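Local coordinates for inactive glucansucrase (Lactobacillus reuteri, PDB 5JBD), which is an inactive member of the glucansucrase family (glycosyl hydrolase family 70), built round a TIM-type barrel and carrying a bound calcium ion, at residues A863-G868 with F873-P878; N47-D50 with T56-Y59; R533-A538 with Q624-N629. All blocks are in the same frame, centred on the assembly; numbering follows the deposited sequence.

Contact 1 of 3, residues A863-G868 with F873-P878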
ATOM      1  N   ALA A 863     -30.763  19.788   9.640  1.00 38.81           N
ATOM      2  CA  ALA A 863     -30.868  21.080   8.984  1.00 39.35           C
ATOM      3  C   ALA A 863     -30.632  20.858   7.494  1.00 39.07           C
ATOM      4  O   ALA A 863     -29.896  19.941   7.102  1.00 39.35           O
ATOM      5  CB  ALA A 863     -29.850  22.065   9.545  1.00 39.99           C
ATOM      6  N   TYR A 864     -31.282  21.662   6.663  1.00 38.79           N
ATOM      7  CA  TYR A 864     -31.153  21.486   5.213  1.00 38.75           C
ATOM      8  C   TYR A 864     -31.381  22.790   4.498  1.00 39.24           C
ATOM      9  O   TYR A 864     -32.260  23.562   4.880  1.00 39.86           O
ATOM     10  CB  TYR A 864     -32.129  20.418   4.703  1.00 38.45           C
ATOM     11  CG  TYR A 864     -31.832  19.914   3.308  1.00 37.68           C
ATOM     12  CD1 TYR A 864     -30.909  18.887   3.092  1.00 37.02           C
ATOM     13  CD2 TYR A 864     -32.475  20.455   2.203  1.00 38.57           C
ATOM     14  CE1 TYR A 864     -30.635  18.422   1.813  1.00 36.50           C
ATOM     15  CE2 TYR A 864     -32.210  20.000   0.921  1.00 38.01           C
ATOM     16  CZ  TYR A 864     -31.299  18.977   0.726  1.00 37.47           C
ATOM     17  OH  TYR A 864     -31.048  18.534  -0.561  1.00 37.02           O
ATOM     18  N   LEU A 865     -30.575  23.025   3.467  1.00 39.59           N
ATOM     19  CA  LEU A 865     -30.689  24.208   2.643  1.00 39.69           C
ATOM     20  C   LEU A 865     -31.080  23.768   1.241  1.00 40.12           C
ATOM     21  O   LEU A 865     -30.275  23.196   0.508  1.00 39.57           O
ATOM     22  CB  LEU A 865     -29.370  24.967   2.631  1.00 38.97           C
ATOM     23  CG  LEU A 865     -29.383  26.283   1.866  1.00 39.56           C
ATOM     24  CD1 LEU A 865     -30.395  27.256   2.474  1.00 39.94           C
ATOM     25  CD2 LEU A 865     -27.983  26.875   1.854  1.00 39.15           C
ATOM     26  N   ASN A 866     -32.340  24.014   0.894  1.00 43.09           N
ATOM     27  CA  ASN A 866     -32.850  23.748  -0.442  1.00 44.62           C
ATOM     28  C   ASN A 866     -32.422  24.899  -1.330  1.00 48.71           C
ATOM     29  O   ASN A 866     -32.952  26.004  -1.216  1.00 51.41           O
ATOM     30  CB  ASN A 866     -34.376  23.617  -0.408  1.00 46.63           C
ATOM     31  CG  ASN A 866     -34.968  23.200  -1.748  1.00 47.14           C
ATOM     32  OD1 ASN A 866     -34.704  23.813  -2.782  1.00 46.32           O
ATOM     33  ND2 ASN A 866     -35.792  22.162  -1.729  1.00 48.75           N
ATOM     34  N   SER A 867     -31.437  24.653  -2.181  1.00 50.50           N
ATOM     35  CA  SER A 867     -30.989  25.634  -3.166  1.00 54.35           C
ATOM     36  C   SER A 867     -30.173  24.906  -4.221  1.00 55.78           C
ATOM     37  O   SER A 867     -29.577  23.865  -3.937  1.00 56.55           O
ATOM     38  CB  SER A 867     -30.164  26.770  -2.512  1.00 58.28           C
ATOM     39  OG  SER A 867     -28.862  26.344  -2.149  1.00 56.51           O
ATOM     40  N   GLY A 868     -30.142  25.443  -5.435  1.00 58.88           N
ATOM     41  CA  GLY A 868     -29.458  24.780  -6.551  1.00 60.57           C
ATOM     42  C   GLY A 868     -29.971  23.363  -6.773  1.00 61.06           C
ATOM     43  O   GLY A 868     -31.183  23.146  -6.813  1.00 61.73           O
ATOM     44  N   PHE A 873     -35.218  18.060   0.760  1.00 43.00           N
ATOM     45  CA  PHE A 873     -36.161  18.582   1.757  1.00 44.60           C
ATOM     46  C   PHE A 873     -36.387  20.062   1.508  1.00 44.87           C
ATOM     47  O   PHE A 873     -35.583  20.707   0.837  1.00 42.82           O
ATOM     48  CB  PHE A 873     -35.598  18.417   3.178  1.00 44.45           C
ATOM     49  CG  PHE A 873     -35.282  16.994   3.542  1.00 44.70           C
ATOM     50  CD1 PHE A 873     -36.274  16.153   4.049  1.00 44.33           C
ATOM     51  CD2 PHE A 873     -33.994  16.485   3.365  1.00 43.91           C
ATOM     52  CE1 PHE A 873     -35.991  14.831   4.372  1.00 45.28           C
ATOM     53  CE2 PHE A 873     -33.706  15.163   3.691  1.00 43.89           C
ATOM     54  CZ  PHE A 873     -34.704  14.336   4.195  1.00 43.15           C
ATOM     55  N   ASN A 874     -37.468  20.601   2.070  1.00 46.00           N
ATOM     56  CA  ASN A 874     -37.634  22.051   2.145  1.00 47.91           C
ATOM     57  C   ASN A 874     -36.538  22.609   3.055  1.00 45.49           C
ATOM     58  O   ASN A 874     -36.033  21.907   3.935  1.00 44.40           O
ATOM     59  CB  ASN A 874     -39.000  22.451   2.724  1.00 50.25           C
ATOM     60  CG  ASN A 874     -40.173  21.933   1.907  1.00 52.58           C
ATOM     61  OD1 ASN A 874     -41.147  21.438   2.467  1.00 53.72           O
ATOM     62  ND2 ASN A 874     -40.088  22.047   0.587  1.00 53.15           N
ATOM     63  N   THR A 875     -36.184  23.869   2.834  1.00 44.63           N
ATOM     64  CA  THR A 875     -35.211  24.551   3.679  1.00 42.74           C
ATOM     65  C   THR A 875     -35.651  24.526   5.146  1.00 43.26           C
ATOM     66  O   THR A 875     -36.810  24.791   5.457  1.00 44.86           O
ATOM     67  CB  THR A 875     -34.978  25.981   3.179  1.00 43.07           C
ATOM     68  OG1 THR A 875     -34.310  25.917   1.912  1.00 39.74           O
ATOM     69  CG2 THR A 875     -34.140  26.814   4.175  1.00 43.13           C
ATOM     70  N   LEU A 876     -34.729  24.152   6.029  1.00 42.22           N
ATOM     71  CA  LEU A 876     -34.993  24.076   7.467  1.00 42.57           C
ATOM     72  C   LEU A 876     -33.706  24.445   8.202  1.00 41.08           C
ATOM     73  O   LEU A 876     -32.745  23.675   8.164  1.00 39.08           O
ATOM     74  CB  LEU A 876     -35.443  22.653   7.843  1.00 43.41           C
ATOM     75  CG  LEU A 876     -35.747  22.368   9.323  1.00 44.19           C
ATOM     76  CD1 LEU A 876     -36.941  23.187   9.797  1.00 44.84           C
ATOM     77  CD2 LEU A 876     -35.967  20.875   9.566  1.00 44.65           C
ATOM     78  N   LEU A 877     -33.687  25.613   8.850  1.00 40.20           N
ATOM     79  CA  LEU A 877     -32.474  26.128   9.505  1.00 39.64           C
ATOM     80  C   LEU A 877     -32.682  26.384  10.998  1.00 39.85           C
ATOM     81  O   LEU A 877     -33.810  26.632  11.442  1.00 40.57           O
ATOM     82  CB  LEU A 877     -32.013  27.417   8.832  1.00 40.77           C
ATOM     83  CG  LEU A 877     -31.674  27.319   7.338  1.00 41.10           C
ATOM     84  CD1 LEU A 877     -31.349  28.693   6.795  1.00 41.63           C
ATOM     85  CD2 LEU A 877     -30.527  26.354   7.071  1.00 41.06           C
ATOM     86  N   PRO A 878     -31.590  26.343  11.787  1.00 38.88           N
ATOM     87  CA  PRO A 878     -31.703  26.686  13.210  1.00 38.68           C
ATOM     88  C   PRO A 878     -32.307  28.067  13.434  1.00 38.54           C
ATOM     89  O   PRO A 878     -32.052  29.000  12.659  1.00 37.75           O
ATOM     90  CB  PRO A 878     -30.256  26.649  13.705  1.00 38.59           C
ATOM     91  CG  PRO A 878     -29.571  25.716  12.768  1.00 38.72           C
ATOM     92  CD  PRO A 878     -30.215  25.951  11.431  1.00 38.50           C
TER

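Contact 2 of 3, residues N47-D50 with T56-Y59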
ATOM      1  N   ASN A  47     -22.416  28.234   3.929  1.00 34.50           N
ATOM      2  CA  ASN A  47     -21.653  27.016   3.573  1.00 35.00           C
ATOM      3  C   ASN A  47     -22.558  25.797   3.814  1.00 34.23           C
ATOM      4  O   ASN A  47     -23.268  25.726   4.826  1.00 34.67           O
ATOM      5  CB  ASN A  47     -20.369  26.847   4.413  1.00 35.48           C
ATOM      6  CG  ASN A  47     -19.203  27.801   4.023  1.00 37.33           C
ATOM      7  OD1 ASN A  47     -18.246  27.966   4.808  1.00 40.08           O
ATOM      8  ND2 ASN A  47     -19.260  28.421   2.836  1.00 38.44           N
ATOM      9  N   ASN A  48     -22.545  24.865   2.876  1.00 34.01           N
ATOM     10  CA  ASN A  48     -23.260  23.617   3.049  1.00 34.98           C
ATOM     11  C   ASN A  48     -22.594  22.501   2.236  1.00 33.60           C
ATOM     12  O   ASN A  48     -21.798  22.756   1.326  1.00 33.22           O
ATOM     13  CB  ASN A  48     -24.719  23.789   2.638  1.00 36.98           C
ATOM     14  CG  ASN A  48     -24.868  23.983   1.148  1.00 38.44           C
ATOM     15  OD1 ASN A  48     -25.186  23.045   0.419  1.00 39.32           O
ATOM     16  ND2 ASN A  48     -24.557  25.180   0.675  1.00 40.43           N
ATOM     17  N   ILE A  49     -22.939  21.274   2.585  1.00 33.04           N
ATOM     18  CA  ILE A  49     -22.355  20.067   1.981  1.00 31.68           C
ATOM     19  C   ILE A  49     -23.529  19.219   1.524  1.00 31.29           C
ATOM     20  O   ILE A  49     -24.232  18.653   2.340  1.00 30.76           O
ATOM     21  CB  ILE A  49     -21.464  19.303   2.982  1.00 31.62           C
ATOM     22  CG1 ILE A  49     -20.374  20.236   3.545  1.00 31.24           C
ATOM     23  CG2 ILE A  49     -20.819  18.090   2.297  1.00 31.58           C
ATOM     24  CD1 ILE A  49     -19.530  19.641   4.650  1.00 32.07           C
ATOM     25  N   ASP A  50     -23.782  19.222   0.217  1.00 33.20           N
ATOM     26  CA  ASP A  50     -24.986  18.622  -0.366  1.00 34.95           C
ATOM     27  C   ASP A  50     -26.297  18.998   0.361  1.00 35.58           C
ATOM     28  O   ASP A  50     -27.162  18.153   0.575  1.00 36.99           O
ATOM     29  CB  ASP A  50     -24.817  17.094  -0.421  1.00 35.88           C
ATOM     30  CG  ASP A  50     -23.575  16.671  -1.181  1.00 36.26           C
ATOM     31  OD1 ASP A  50     -23.504  16.946  -2.396  1.00 39.32           O
ATOM     32  OD2 ASP A  50     -22.660  16.081  -0.572  1.00 35.32           O
ATOM     33  N   THR A  56     -18.673  23.309  12.072  1.00 31.42           N
ATOM     34  CA  THR A  56     -17.389  23.991  11.867  1.00 31.52           C
ATOM     35  C   THR A  56     -17.341  24.858  10.603  1.00 31.77           C
ATOM     36  O   THR A  56     -16.314  25.460  10.319  1.00 31.31           O
ATOM     37  CB  THR A  56     -16.216  22.971  11.855  1.00 31.08           C
ATOM     38  OG1 THR A  56     -16.486  21.927  10.907  1.00 29.56           O
ATOM     39  CG2 THR A  56     -16.054  22.373  13.236  1.00 31.96           C
ATOM     40  N   ASP A  57     -18.442  24.925   9.854  1.00 32.48           N
ATOM     41  CA  ASP A  57     -18.539  25.805   8.691  1.00 32.79           C
ATOM     42  C   ASP A  57     -18.958  27.220   9.098  1.00 32.06           C
ATOM     43  O   ASP A  57     -19.233  27.503  10.259  1.00 31.68           O
ATOM     44  CB  ASP A  57     -19.497  25.218   7.629  1.00 34.42           C
ATOM     45  CG  ASP A  57     -18.800  24.286   6.643  1.00 36.63           C
ATOM     46  OD1 ASP A  57     -17.555  24.141   6.684  1.00 37.85           O
ATOM     47  OD2 ASP A  57     -19.515  23.660   5.840  1.00 38.54           O
ATOM     48  N   TRP A  58     -18.966  28.102   8.106  1.00 31.13           N
ATOM     49  CA  TRP A  58     -19.215  29.494   8.286  1.00 31.11           C
ATOM     50  C   TRP A  58     -20.415  29.939   7.444  1.00 30.52           C
ATOM     51  O   TRP A  58     -20.831  29.255   6.493  1.00 29.63           O
ATOM     52  CB  TRP A  58     -17.958  30.269   7.880  1.00 31.84           C
ATOM     53  CG  TRP A  58     -16.753  30.048   8.763  1.00 32.11           C
ATOM     54  CD1 TRP A  58     -16.168  28.842   9.121  1.00 32.48           C
ATOM     55  CD2 TRP A  58     -15.948  31.059   9.356  1.00 32.61           C
ATOM     56  NE1 TRP A  58     -15.085  29.058   9.923  1.00 31.70           N
ATOM     57  CE2 TRP A  58     -14.919  30.405  10.079  1.00 32.63           C
ATOM     58  CE3 TRP A  58     -15.993  32.455   9.356  1.00 33.60           C
ATOM     59  CZ2 TRP A  58     -13.960  31.100  10.782  1.00 33.52           C
ATOM     60  CZ3 TRP A  58     -15.037  33.148  10.056  1.00 34.31           C
ATOM     61  CH2 TRP A  58     -14.029  32.464  10.768  1.00 33.57           C
ATOM     62  N   TYR A  59     -20.965  31.097   7.807  1.00 30.25           N
ATOM     63  CA  TYR A  59     -22.046  31.747   7.044  1.00 30.19           C
ATOM     64  C   TYR A  59     -21.911  33.264   7.096  1.00 30.24           C
ATOM     65  O   TYR A  59     -21.105  33.809   7.863  1.00 29.95           O
ATOM     66  CB  TYR A  59     -23.417  31.298   7.558  1.00 30.21           C
ATOM     67  CG  TYR A  59     -23.942  32.077   8.752  1.00 30.25           C
ATOM     68  CD1 TYR A  59     -23.238  32.130   9.944  1.00 29.73           C
ATOM     69  CD2 TYR A  59     -25.167  32.765   8.686  1.00 30.71           C
ATOM     70  CE1 TYR A  59     -23.721  32.847  11.025  1.00 30.32           C
ATOM     71  CE2 TYR A  59     -25.657  33.457   9.774  1.00 30.83           C
ATOM     72  CZ  TYR A  59     -24.922  33.499  10.941  1.00 30.82           C
ATOM     73  OH  TYR A  59     -25.391  34.188  12.038  1.00 31.24           O
TER
HETATM   74  O   HOH W   1     -22.119  23.770   6.400  1.00 31.91           O

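Contact 3 of 3, residues R533-A538 with Q624-N629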
ATOM      1  N   ARG A 533      26.629 -30.107 -18.533  1.00 27.66           N
ATOM      2  CA  ARG A 533      27.857 -30.412 -17.785  1.00 27.88           C
ATOM      3  C   ARG A 533      28.344 -29.249 -16.892  1.00 28.80           C
ATOM      4  O   ARG A 533      28.753 -29.463 -15.740  1.00 29.32           O
ATOM      5  CB  ARG A 533      28.980 -30.792 -18.763  1.00 29.08           C
ATOM      6  CG  ARG A 533      30.346 -31.064 -18.129  1.00 30.26           C
ATOM      7  CD  ARG A 533      30.307 -32.201 -17.125  1.00 30.32           C
ATOM      8  NE  ARG A 533      31.653 -32.536 -16.646  1.00 31.60           N
ATOM      9  CZ  ARG A 533      31.951 -33.575 -15.861  1.00 32.65           C
ATOM     10  NH1 ARG A 533      31.003 -34.425 -15.430  1.00 31.34           N
ATOM     11  NH2 ARG A 533      33.217 -33.772 -15.496  1.00 31.08           N
ATOM     12  N   THR A 534      28.308 -28.034 -17.434  1.00 27.26           N
ATOM     13  CA  THR A 534      28.938 -26.878 -16.786  1.00 27.51           C
ATOM     14  C   THR A 534      27.945 -25.980 -16.029  1.00 25.81           C
ATOM     15  O   THR A 534      28.284 -24.849 -15.672  1.00 25.88           O
ATOM     16  CB  THR A 534      29.721 -26.041 -17.828  1.00 29.79           C
ATOM     17  OG1 THR A 534      28.851 -25.707 -18.917  1.00 30.52           O
ATOM     18  CG2 THR A 534      30.925 -26.815 -18.353  1.00 30.26           C
ATOM     19  N   SER A 535      26.734 -26.474 -15.760  1.00 24.82           N
ATOM     20  CA  SER A 535      25.753 -25.718 -14.974  1.00 23.41           C
ATOM     21  C   SER A 535      25.268 -26.541 -13.769  1.00 23.61           C
ATOM     22  O   SER A 535      25.700 -27.685 -13.570  1.00 23.83           O
ATOM     23  CB  SER A 535      24.594 -25.247 -15.870  1.00 23.27           C
ATOM     24  OG  SER A 535      23.927 -26.334 -16.479  1.00 23.69           O
ATOM     25  N   GLY A 536      24.410 -25.936 -12.948  1.00 23.00           N
ATOM     26  CA  GLY A 536      24.042 -26.476 -11.642  1.00 22.72           C
ATOM     27  C   GLY A 536      24.766 -25.746 -10.510  1.00 22.97           C
ATOM     28  O   GLY A 536      25.658 -24.933 -10.737  1.00 23.70           O
ATOM     29  N   MET A 537      24.365 -26.047  -9.281  1.00 23.68           N
ATOM     30  CA  MET A 537      24.845 -25.325  -8.088  1.00 25.13           C
ATOM     31  C   MET A 537      24.545 -26.155  -6.836  1.00 25.01           C
ATOM     32  O   MET A 537      23.567 -26.898  -6.793  1.00 22.69           O
ATOM     33  CB  MET A 537      24.167 -23.931  -7.999  1.00 24.87           C
ATOM     34  CG  MET A 537      24.529 -23.071  -6.779  1.00 23.90           C
ATOM     35  SD  MET A 537      23.609 -21.508  -6.650  1.00 24.74           S
ATOM     36  CE  MET A 537      24.545 -20.479  -7.774  1.00 24.03           C
ATOM     37  N   ALA A 538      25.410 -26.022  -5.830  1.00 26.09           N
ATOM     38  CA  ALA A 538      25.140 -26.520  -4.481  1.00 25.31           C
ATOM     39  C   ALA A 538      25.154 -25.345  -3.518  1.00 24.37           C
ATOM     40  O   ALA A 538      26.109 -24.572  -3.484  1.00 24.00           O
ATOM     41  CB  ALA A 538      26.179 -27.550  -4.072  1.00 25.11           C
ATOM     42  N   GLN A 624      28.605 -17.657 -19.466  1.00 31.55           N
ATOM     43  CA  GLN A 624      27.575 -18.676 -19.602  1.00 29.75           C
ATOM     44  C   GLN A 624      26.233 -18.104 -19.197  1.00 27.35           C
ATOM     45  O   GLN A 624      26.166 -17.353 -18.233  1.00 27.21           O
ATOM     46  CB  GLN A 624      27.895 -19.859 -18.709  1.00 27.94           C
ATOM     47  CG  GLN A 624      27.086 -21.092 -19.058  1.00 27.97           C
ATOM     48  CD  GLN A 624      27.549 -22.322 -18.336  1.00 27.30           C
ATOM     49  OE1 GLN A 624      28.178 -23.180 -18.931  1.00 28.11           O
ATOM     50  NE2 GLN A 624      27.268 -22.404 -17.045  1.00 28.12           N
ATOM     51  N   ASP A 625      25.175 -18.466 -19.925  1.00 27.55           N
ATOM     52  CA  ASP A 625      23.805 -18.033 -19.610  1.00 27.16           C
ATOM     53  C   ASP A 625      22.888 -19.244 -19.814  1.00 26.19           C
ATOM     54  O   ASP A 625      22.763 -19.742 -20.921  1.00 25.56           O
ATOM     55  CB  ASP A 625      23.428 -16.861 -20.529  1.00 29.17           C
ATOM     56  CG  ASP A 625      21.989 -16.346 -20.328  1.00 31.33           C
ATOM     57  OD1 ASP A 625      21.248 -16.808 -19.437  1.00 28.27           O
ATOM     58  OD2 ASP A 625      21.610 -15.428 -21.090  1.00 34.64           O
ATOM     59  N   VAL A 626      22.265 -19.705 -18.735  1.00 24.58           N
ATOM     60  CA  VAL A 626      21.405 -20.890 -18.781  1.00 25.18           C
ATOM     61  C   VAL A 626      19.917 -20.558 -18.929  1.00 25.29           C
ATOM     62  O   VAL A 626      19.079 -21.429 -18.711  1.00 24.18           O
ATOM     63  CB  VAL A 626      21.613 -21.821 -17.556  1.00 25.47           C
ATOM     64  CG1 VAL A 626      23.001 -22.466 -17.606  1.00 25.44           C
ATOM     65  CG2 VAL A 626      21.376 -21.089 -16.238  1.00 25.80           C
ATOM     66  N   THR A 627      19.594 -19.311 -19.296  1.00 25.37           N
ATOM     67  CA  THR A 627      18.229 -18.936 -19.653  1.00 25.76           C
ATOM     68  C   THR A 627      17.603 -19.966 -20.581  1.00 24.93           C
ATOM     69  O   THR A 627      18.209 -20.356 -21.559  1.00 23.86           O
ATOM     70  CB  THR A 627      18.202 -17.559 -20.346  1.00 27.44           C
ATOM     71  OG1 THR A 627      18.652 -16.565 -19.425  1.00 29.63           O
ATOM     72  CG2 THR A 627      16.787 -17.180 -20.810  1.00 28.43           C
ATOM     73  N   THR A 628      16.399 -20.421 -20.240  1.00 23.90           N
ATOM     74  CA  THR A 628      15.599 -21.251 -21.132  1.00 24.47           C
ATOM     75  C   THR A 628      14.594 -20.348 -21.869  1.00 25.89           C
ATOM     76  O   THR A 628      13.871 -19.592 -21.226  1.00 23.69           O
ATOM     77  CB  THR A 628      14.882 -22.369 -20.357  1.00 23.96           C
ATOM     78  OG1 THR A 628      15.859 -23.255 -19.813  1.00 23.60           O
ATOM     79  CG2 THR A 628      13.953 -23.170 -21.261  1.00 26.24           C
ATOM     80  N   ASN A 629      14.581 -20.416 -23.204  1.00 27.36           N
ATOM     81  CA  ASN A 629      13.683 -19.579 -24.015  1.00 30.82           C
ATOM     82  C   ASN A 629      12.256 -20.140 -23.946  1.00 29.42           C
ATOM     83  O   ASN A 629      12.049 -21.362 -23.977  1.00 26.72           O
ATOM     84  CB  ASN A 629      14.154 -19.464 -25.475  1.00 36.12           C
ATOM     85  CG  ASN A 629      15.521 -18.785 -25.622  1.00 45.39           C
ATOM     86  OD1 ASN A 629      16.311 -19.168 -26.492  1.00 57.45           O
ATOM     87  ND2 ASN A 629      15.817 -17.786 -24.778  1.00 46.07           N
TER

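Contact 1 of 3, residues A863-G868 with F873-P878
Tyr864 swings its CG away from its own amide nitrogen (chi1 -165°), whereas Phe873 keeps CG beside its own (chi1 -58°), and the two side chains cross at about a right angle, the rings meeting edge to face. Their planes stand at 74° with centroids 5.4 Å apart; the edge of Phe873 points at the Tyr864 face, where CD2 of Phe873 lies 3.9 Å from CD1 of Tyr864, shifted toward the rim. The phenol end is fixed separately, by a hydrogen bond of Tyr864 OH with Ala872 N, and Tyr52 adds another edge-to-face ring. Next to this pair, Asn866 reaches across with ND2 to Phe873 O at 3.0 Å; Phe873 O lies close to the Asn866 amide plane, but ND2 stands above the plane of the Phe873 carbonyl. Thr875 OG1 accepts from Asn866 N at 2.9 Å. Two nearly straight backbone bonds close the arrangement: Tyr864 N to Leu876 O at 2.9 Å, and Leu876 N to Tyr864 O at 2.8 Å. Reciprocal bonds of this kind define an antiparallel hydrogen-bonded pair, here one isolated beta bridge joining the two arms of a C-terminal loop that follows strand 841-845.

Contact 2 of 3, residues N47-D50 with T56-Y59
Asn47 lays its side chain across the backbone of Trp58, with its CB directed at the 56-59 segment and pressed against Asp57: Asn47 CB is 3.7 Å from Asp57 CB. The first torsion (chi1 -75°) keeps the Asn47 amide group beside the residue's own backbone nitrogen, which lets both address the same neighbour. Asn47 N donates to Trp58 O at 3.2 Å, nearly along the C=O axis, and Asn47 OD1 takes a weak bond from Trp58 N at 3.4 Å. The grip has a cost, because Asn47 OD1 also lies 3.3 Å from Trp58 O, and two acceptors at that separation should repel slightly. Trp58 itself sends its indole away from this contact, onto Ala154 of helix 151-162. The backbone it offers belongs to strand 58-59, which pairs antiparallel with strand 80-81 in a small two-stranded sheet; Asp57 and Tyr59 bond to Leu82 and Arg80, while Trp58, between them, turns its N and O to Asn47. Asp57 starts its side chain toward the 47-50 segment, and its OD2 comes 3.6 Å from Asn47 CB. A water bridges the carboxylate to the backbone, donating to Asp57 OD2 at 2.7 Å and to Asn47 O at 2.8 Å, so both of its protons are spent on this junction. The side chains of Ile49 and Asp57 cross at about a right angle, with Ile49 CD1 4.2 Å from Asp57 OD2, a methyl against a polar oxygen with no bond between them. Further along, Asp50 OD2 accepts from Ala761 N, tying this loop to strand 758-767.

Contact 3 of 3, residues R533-A538 with Q624-N629
Thr534 OG1 donates to Gln624 OE1 at 2.6 Å, the shortest polar bond between the two segments. The hydroxyl approaches in the carbonyl plane of the Gln624 amide, on a lone pair of OE1. The other half of that amide is used on the same residue: Gln624 NE2 donates to Thr534 O at 3.0 Å, with an almost straight N-H...O angle of 173°. The acceptor lies in the Gln624 amide plane, yet the donor stands well above the plane of the Thr534 carbonyl. Two bonds from one flat group to one residue, a side-chain hydroxyl and a backbone oxygen, should fix the rotation of the amide and its choice of O and N positions. Gln624 can reach so far because its CG lies opposite its backbone nitrogen (chi1 -165°) and the chain beyond is extended; NE2 is also held by Gln495 O. Alongside, Ser535 CB lies in van der Waals contact, 3.6 Å from Val626 CG1, while Ser535 OG is engaged with Leu531 O and Lys518 N. The 624-629 segment is shaped from within by Asp625, whose OD1 accepts from Thr627 N at 3.0 Å and from Thr627 OG1 at 2.6 Å; the backbone bond makes an Asx turn. Val626 pairs by backbone with Lys494 near the end of helix 483-496, and Gly536 with Phe496. The contact thus joins the loop leading into strand 537-542, in an antiparallel beta-sheet, to the connection running from strand 612-618 back to barrel strand 652-654, an arrangement consistent with the family's interrupted, circularly permuted barrel.

Contacts 1 and 2 are neighbours, with centres about 12 Å apart, and they touch: Tyr864 CE1 lies 3.7 Å from Asp50 O, so loops from near the two ends of the chain pack together. Contact 3 sits on the opposite side of the chain's centre, about 76 Å from contact 1 between centres. Contacts 1 and 3 are partly buried, whereas contact 2 is a surface contact with a bridging water. Their chemistry differs accordingly: contact 1 combines backbone pairing with an edge-to-face aromatic pair, contact 2 relies on one backbone bond, a weak bond to the Asn47 side chain and that water, and in contact 3 both bonds across the segments involve one glutamine amide, with no backbone-to-backbone bond.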